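Local coordinates for uncharacterized protein (Streptococcus mutans, PDB 4R0J) that probably cleaves precursor CRISPR RNA as a Cas5 endonuclease of the I-C (Dvulg) subtype, serving adaptive immunity against viruses and plasmids, at residues Phe11-Arg16 with Gly148-Ile153; Val64-Gln69 with Val97-Lys102. All blocks are in the same frame, centred on the assembly; numbering follows the deposited sequence.

Contact 1: Phe11-Arg16 with Gly148-Ile153; sequences FYARIR and GLVDEI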
# COMPACT_ATOMS: atom_id res chain seq x y z
N PHE A 11 8.01 10.00 -0.88
CA PHE A 11 8.94 8.96 -0.51
C PHE A 11 8.73 7.79 -1.44
O PHE A 11 7.62 7.57 -1.94
CB PHE A 11 8.68 8.49 0.92
CG PHE A 11 9.06 9.51 1.95
CD1 PHE A 11 10.37 9.65 2.36
CD2 PHE A 11 8.09 10.33 2.51
CE1 PHE A 11 10.72 10.59 3.33
CE2 PHE A 11 8.44 11.27 3.48
CZ PHE A 11 9.75 11.41 3.88
N TYR A 12 9.79 7.02 -1.66
CA TYR A 12 9.72 5.86 -2.52
C TYR A 12 10.32 4.64 -1.84
O TYR A 12 11.46 4.67 -1.38
CB TYR A 12 10.45 6.13 -3.84
CG TYR A 12 9.98 7.39 -4.54
CD1 TYR A 12 10.52 8.62 -4.22
CD2 TYR A 12 8.98 7.34 -5.51
CE1 TYR A 12 10.09 9.78 -4.84
CE2 TYR A 12 8.55 8.50 -6.15
CZ TYR A 12 9.11 9.71 -5.80
OH TYR A 12 8.70 10.87 -6.40
N ALA A 13 9.55 3.56 -1.83
CA ALA A 13 9.97 2.31 -1.20
C ALA A 13 9.81 1.15 -2.16
O ALA A 13 8.84 1.09 -2.92
CB ALA A 13 9.16 2.06 0.05
N ARG A 14 10.77 0.24 -2.12
CA ARG A 14 10.64 -1.03 -2.82
C ARG A 14 10.31 -2.14 -1.81
O ARG A 14 10.98 -2.29 -0.79
CB ARG A 14 11.92 -1.34 -3.60
CG ARG A 14 11.93 -2.73 -4.21
CD ARG A 14 13.11 -2.93 -5.12
NE ARG A 14 14.37 -2.58 -4.47
CZ ARG A 14 15.46 -2.19 -5.12
NH1 ARG A 14 15.45 -2.09 -6.45
NH2 ARG A 14 16.56 -1.89 -4.45
N ILE A 15 9.26 -2.91 -2.10
CA ILE A 15 8.81 -4.00 -1.24
C ILE A 15 8.92 -5.30 -2.00
O ILE A 15 8.39 -5.41 -3.11
CB ILE A 15 7.30 -3.84 -0.89
CG1 ILE A 15 6.94 -2.38 -0.55
CG2 ILE A 15 6.89 -4.83 0.19
CD1 ILE A 15 7.68 -1.82 0.61
N ARG A 16 9.61 -6.28 -1.42
CA ARG A 16 9.75 -7.59 -2.05
C ARG A 16 9.27 -8.70 -1.12
O ARG A 16 9.40 -8.59 0.11
CB ARG A 16 11.21 -7.85 -2.43
CG ARG A 16 11.72 -7.00 -3.59
CD ARG A 16 13.25 -7.11 -3.64
NE ARG A 16 13.80 -6.41 -4.79
CZ ARG A 16 15.09 -6.13 -4.94
NH1 ARG A 16 15.96 -6.48 -4.00
NH2 ARG A 16 15.51 -5.49 -6.02
N GLY A 148 7.75 -9.30 4.29
CA GLY A 148 8.17 -8.44 3.21
C GLY A 148 9.51 -7.81 3.54
O GLY A 148 9.88 -7.68 4.70
N LEU A 149 10.25 -7.45 2.50
CA LEU A 149 11.52 -6.78 2.66
C LEU A 149 11.40 -5.41 2.02
O LEU A 149 11.04 -5.29 0.85
CB LEU A 149 12.62 -7.59 1.97
CG LEU A 149 14.07 -7.34 2.37
CD1 LEU A 149 14.28 -7.72 3.82
CD2 LEU A 149 15.00 -8.12 1.45
N VAL A 150 11.68 -4.37 2.80
CA VAL A 150 11.55 -3.00 2.34
C VAL A 150 12.92 -2.37 2.20
O VAL A 150 13.77 -2.52 3.08
CB VAL A 150 10.75 -2.15 3.36
CG1 VAL A 150 10.98 -0.66 3.12
CG2 VAL A 150 9.28 -2.50 3.32
N ASP A 151 13.15 -1.67 1.10
CA ASP A 151 14.32 -0.80 1.01
C ASP A 151 13.98 0.51 0.30
O ASP A 151 12.94 0.61 -0.36
CB ASP A 151 15.53 -1.52 0.39
CG ASP A 151 15.37 -1.79 -1.10
OD1 ASP A 151 14.32 -2.33 -1.51
OD2 ASP A 151 16.32 -1.49 -1.86
N GLU A 152 14.81 1.53 0.47
CA GLU A 152 14.51 2.83 -0.13
C GLU A 152 15.03 2.88 -1.55
O GLU A 152 16.12 2.40 -1.85
CB GLU A 152 15.09 3.99 0.69
CG GLU A 152 14.57 5.36 0.24
CD GLU A 152 15.08 6.52 1.09
OE1 GLU A 152 16.31 6.68 1.21
OE2 GLU A 152 14.23 7.28 1.63
N ILE A 153 14.23 3.47 -2.44
CA ILE A 153 14.69 3.76 -3.79
C ILE A 153 14.55 5.25 -4.05
O ILE A 153 13.82 5.95 -3.35
CB ILE A 153 13.90 2.99 -4.84
CG1 ILE A 153 12.40 3.25 -4.68
CG2 ILE A 153 14.20 1.50 -4.75
CD1 ILE A 153 11.56 2.71 -5.83
O HOH W 1 12.29 7.86 -0.68
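R14 grips D151 side-on: NE donates a hydrogen bond to OD1 at 3.0 Å and NH2 one to OD2 at 2.6 Å. Each oxygen uses its syn lone pair, and guanidinium and carboxylate lie nearly coplanar, 13° apart, a bidentate salt bridge. The R14 chain, with CG anti to the backbone N (chi1 172°), bends at chi3 to bring this edge round to the carboxylate. I153 CG2 sits over the centre of one guanidinium face, 3.9 Å from R14 CZ; the R16 guanidinium covers part of the opposite face. Strands 11-17 and 147-152 are antiparallel neighbours in the large sheet of this Cas5-family protein. Backbone bonds in both directions link the hydrogen-bonded pairs R14-D151 and R16-L149, while I153 N reaches Y12 O at 3.2 Å from above the carbonyl plane. On the other face of the sheet, I15 and V150 point the same way and their tips press tightly, I15 CD1 3.2 Å from V150 CG2. Y12 CB packs 3.6 Å from I153 CG1, while the Y12 ring leads away to meet Y158. A water accepts from Y12 N and donates to E152 OE2; E152 OE1 is in a salt bridge with R132.

Contact 2: Val64-Gln69 with Val97-Lys102; sequences VKVVNQ and VEYLVK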
# COMPACT_ATOMS: atom_id res chain seq x y z
N VAL A 64 1.38 2.70 -6.91
CA VAL A 64 2.23 1.53 -6.77
C VAL A 64 2.59 1.01 -8.16
O VAL A 64 1.78 1.08 -9.08
CB VAL A 64 1.58 0.40 -5.92
CG1 VAL A 64 0.31 -0.14 -6.57
CG2 VAL A 64 2.58 -0.73 -5.69
N LYS A 65 3.83 0.55 -8.31
CA LYS A 65 4.22 -0.11 -9.56
C LYS A 65 4.41 -1.60 -9.27
O LYS A 65 5.10 -1.98 -8.30
CB LYS A 65 5.47 0.52 -10.16
CG LYS A 65 5.25 1.96 -10.60
CD LYS A 65 6.43 2.51 -11.38
CE LYS A 65 6.19 3.95 -11.80
NZ LYS A 65 7.39 4.54 -12.46
N VAL A 66 3.76 -2.43 -10.09
CA VAL A 66 3.86 -3.88 -9.99
C VAL A 66 4.98 -4.30 -10.92
O VAL A 66 4.86 -4.18 -12.15
CB VAL A 66 2.55 -4.52 -10.44
CG1 VAL A 66 2.64 -6.05 -10.43
CG2 VAL A 66 1.40 -4.01 -9.58
N VAL A 67 6.09 -4.75 -10.35
CA VAL A 67 7.29 -4.97 -11.16
C VAL A 67 7.32 -6.33 -11.86
O VAL A 67 7.74 -6.46 -13.02
CB VAL A 67 8.55 -4.83 -10.30
CG1 VAL A 67 9.80 -5.20 -11.10
CG2 VAL A 67 8.65 -3.40 -9.75
N ASN A 68 6.88 -7.35 -11.13
CA ASN A 68 6.95 -8.73 -11.62
C ASN A 68 5.64 -9.24 -12.18
O ASN A 68 4.57 -8.83 -11.74
CB ASN A 68 7.38 -9.67 -10.50
CG ASN A 68 8.80 -9.40 -10.03
OD1 ASN A 68 9.56 -8.70 -10.70
ND2 ASN A 68 9.16 -9.95 -8.88
N GLN A 69 5.75 -10.18 -13.12
CA GLN A 69 4.60 -10.91 -13.64
C GLN A 69 3.81 -11.46 -12.46
O GLN A 69 4.39 -12.03 -11.53
CB GLN A 69 5.05 -12.06 -14.53
CG GLN A 69 3.88 -12.93 -14.97
CD GLN A 69 4.33 -14.16 -15.72
OE1 GLN A 69 5.37 -14.74 -15.43
NE2 GLN A 69 3.53 -14.57 -16.70
N VAL A 97 6.84 -11.43 -5.52
CA VAL A 97 6.32 -10.10 -5.78
C VAL A 97 7.34 -9.01 -5.50
O VAL A 97 8.22 -9.15 -4.65
CB VAL A 97 5.03 -9.82 -4.96
CG1 VAL A 97 3.99 -10.88 -5.28
CG2 VAL A 97 5.33 -9.78 -3.45
N GLU A 98 7.23 -7.92 -6.26
CA GLU A 98 8.00 -6.72 -6.04
C GLU A 98 7.13 -5.52 -6.38
O GLU A 98 6.55 -5.45 -7.48
CB GLU A 98 9.27 -6.72 -6.91
CG GLU A 98 10.01 -5.39 -6.83
CD GLU A 98 11.36 -5.43 -7.50
OE1 GLU A 98 11.95 -6.52 -7.63
OE2 GLU A 98 11.84 -4.34 -7.89
N TYR A 99 6.99 -4.60 -5.42
CA TYR A 99 6.20 -3.40 -5.62
C TYR A 99 7.06 -2.19 -5.33
O TYR A 99 7.90 -2.21 -4.43
CB TYR A 99 4.97 -3.40 -4.70
CG TYR A 99 4.16 -4.66 -4.85
CD1 TYR A 99 3.47 -4.92 -6.03
CD2 TYR A 99 4.10 -5.59 -3.83
CE1 TYR A 99 2.74 -6.08 -6.20
CE2 TYR A 99 3.37 -6.76 -3.98
CZ TYR A 99 2.68 -6.99 -5.16
OH TYR A 99 1.97 -8.14 -5.33
N LEU A 100 6.89 -1.15 -6.14
CA LEU A 100 7.49 0.15 -5.87
C LEU A 100 6.35 1.06 -5.44
O LEU A 100 5.34 1.18 -6.15
CB LEU A 100 8.18 0.69 -7.12
CG LEU A 100 9.05 -0.29 -7.91
CD1 LEU A 100 9.65 0.41 -9.15
CD2 LEU A 100 10.15 -0.88 -7.02
N VAL A 101 6.49 1.69 -4.28
CA VAL A 101 5.41 2.48 -3.72
C VAL A 101 5.80 3.95 -3.60
O VAL A 101 6.89 4.27 -3.13
CB VAL A 101 4.97 1.96 -2.35
CG1 VAL A 101 3.80 2.79 -1.84
CG2 VAL A 101 4.56 0.50 -2.45
N LYS A 102 4.91 4.82 -4.05
CA LYS A 102 5.10 6.26 -3.91
C LYS A 102 4.08 6.77 -2.90
O LYS A 102 2.87 6.52 -3.02
CB LYS A 102 4.91 6.95 -5.26
CG LYS A 102 4.96 8.47 -5.22
CD LYS A 102 4.73 9.07 -6.61
CE LYS A 102 4.62 10.59 -6.54
NZ LYS A 102 4.31 11.19 -7.88
O HOH W 2 5.32 -7.82 -8.52
O HOH W 3 12.24 -8.21 -10.51
O HOH W 4 11.85 -9.30 -7.37
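V67 packs against L100 and E98 of strand 97-107: CG2 meets L100 CG at 3.6 Å and also touches E98 CG, while CG1 lies 3.9 Å from E98 CD. The V67 and L100 side chains cross at about a right angle. The setting is an antiparallel pairing within the large sheet of the Cas5 fold, where 57-66 runs beside 97-107. K65 and L100 form its hydrogen-bonded pair, K65 N to L100 O at 2.7 Å and L100 N to K65 O at 2.9 Å; V67 N continues the ladder beyond the strand end by binding E98 O. On the opposite face from K65 and L100, V64, with CG2 anti to the backbone N (chi1 62°), turns that methyl to Y99 CB, 3.7 Å away, and to V101 CG2. The Y99 ring turns its edge to V66 CA. Farther out, L44 of helix 41-51 covers V64 and V101, and the extended K65 chain carries NZ to the Y158 carbonyl oxygen and ring. N68 ND2 is held by D96 O, with the N68 amide turned 67° from the E98 carboxylate. Between them one water accepts from N68 ND2 at 3.2 Å and donates to E98 OE1 at 2.8 Å.

How the contacts relate
Contacts 1 and 2 are two pairings of one antiparallel sheet, ordered 147-152, 11-17, 97-107, 57-66, separated by the pairing of 11-17 with 97-107; their centres are about 10 Å apart. Strands 11-17 and 97-107 join them: A13 O to V101 N and I15 N to Y99 O, both 2.8 Å, are probable hydrogen bonds. Side chains meet across the same seam, R14 CD lying 3.4 Å from E98 OE2 and Y12 CE2 3.7 Å from K102 CG. E98 also makes a long, weak ion pair with R16 of contact 1. Y158 of helix 155-160 touches Y12 and I153 in contact 1 and K65 in contact 2. Along the chain, contact 2 is nested inside the loop that contact 1 closes.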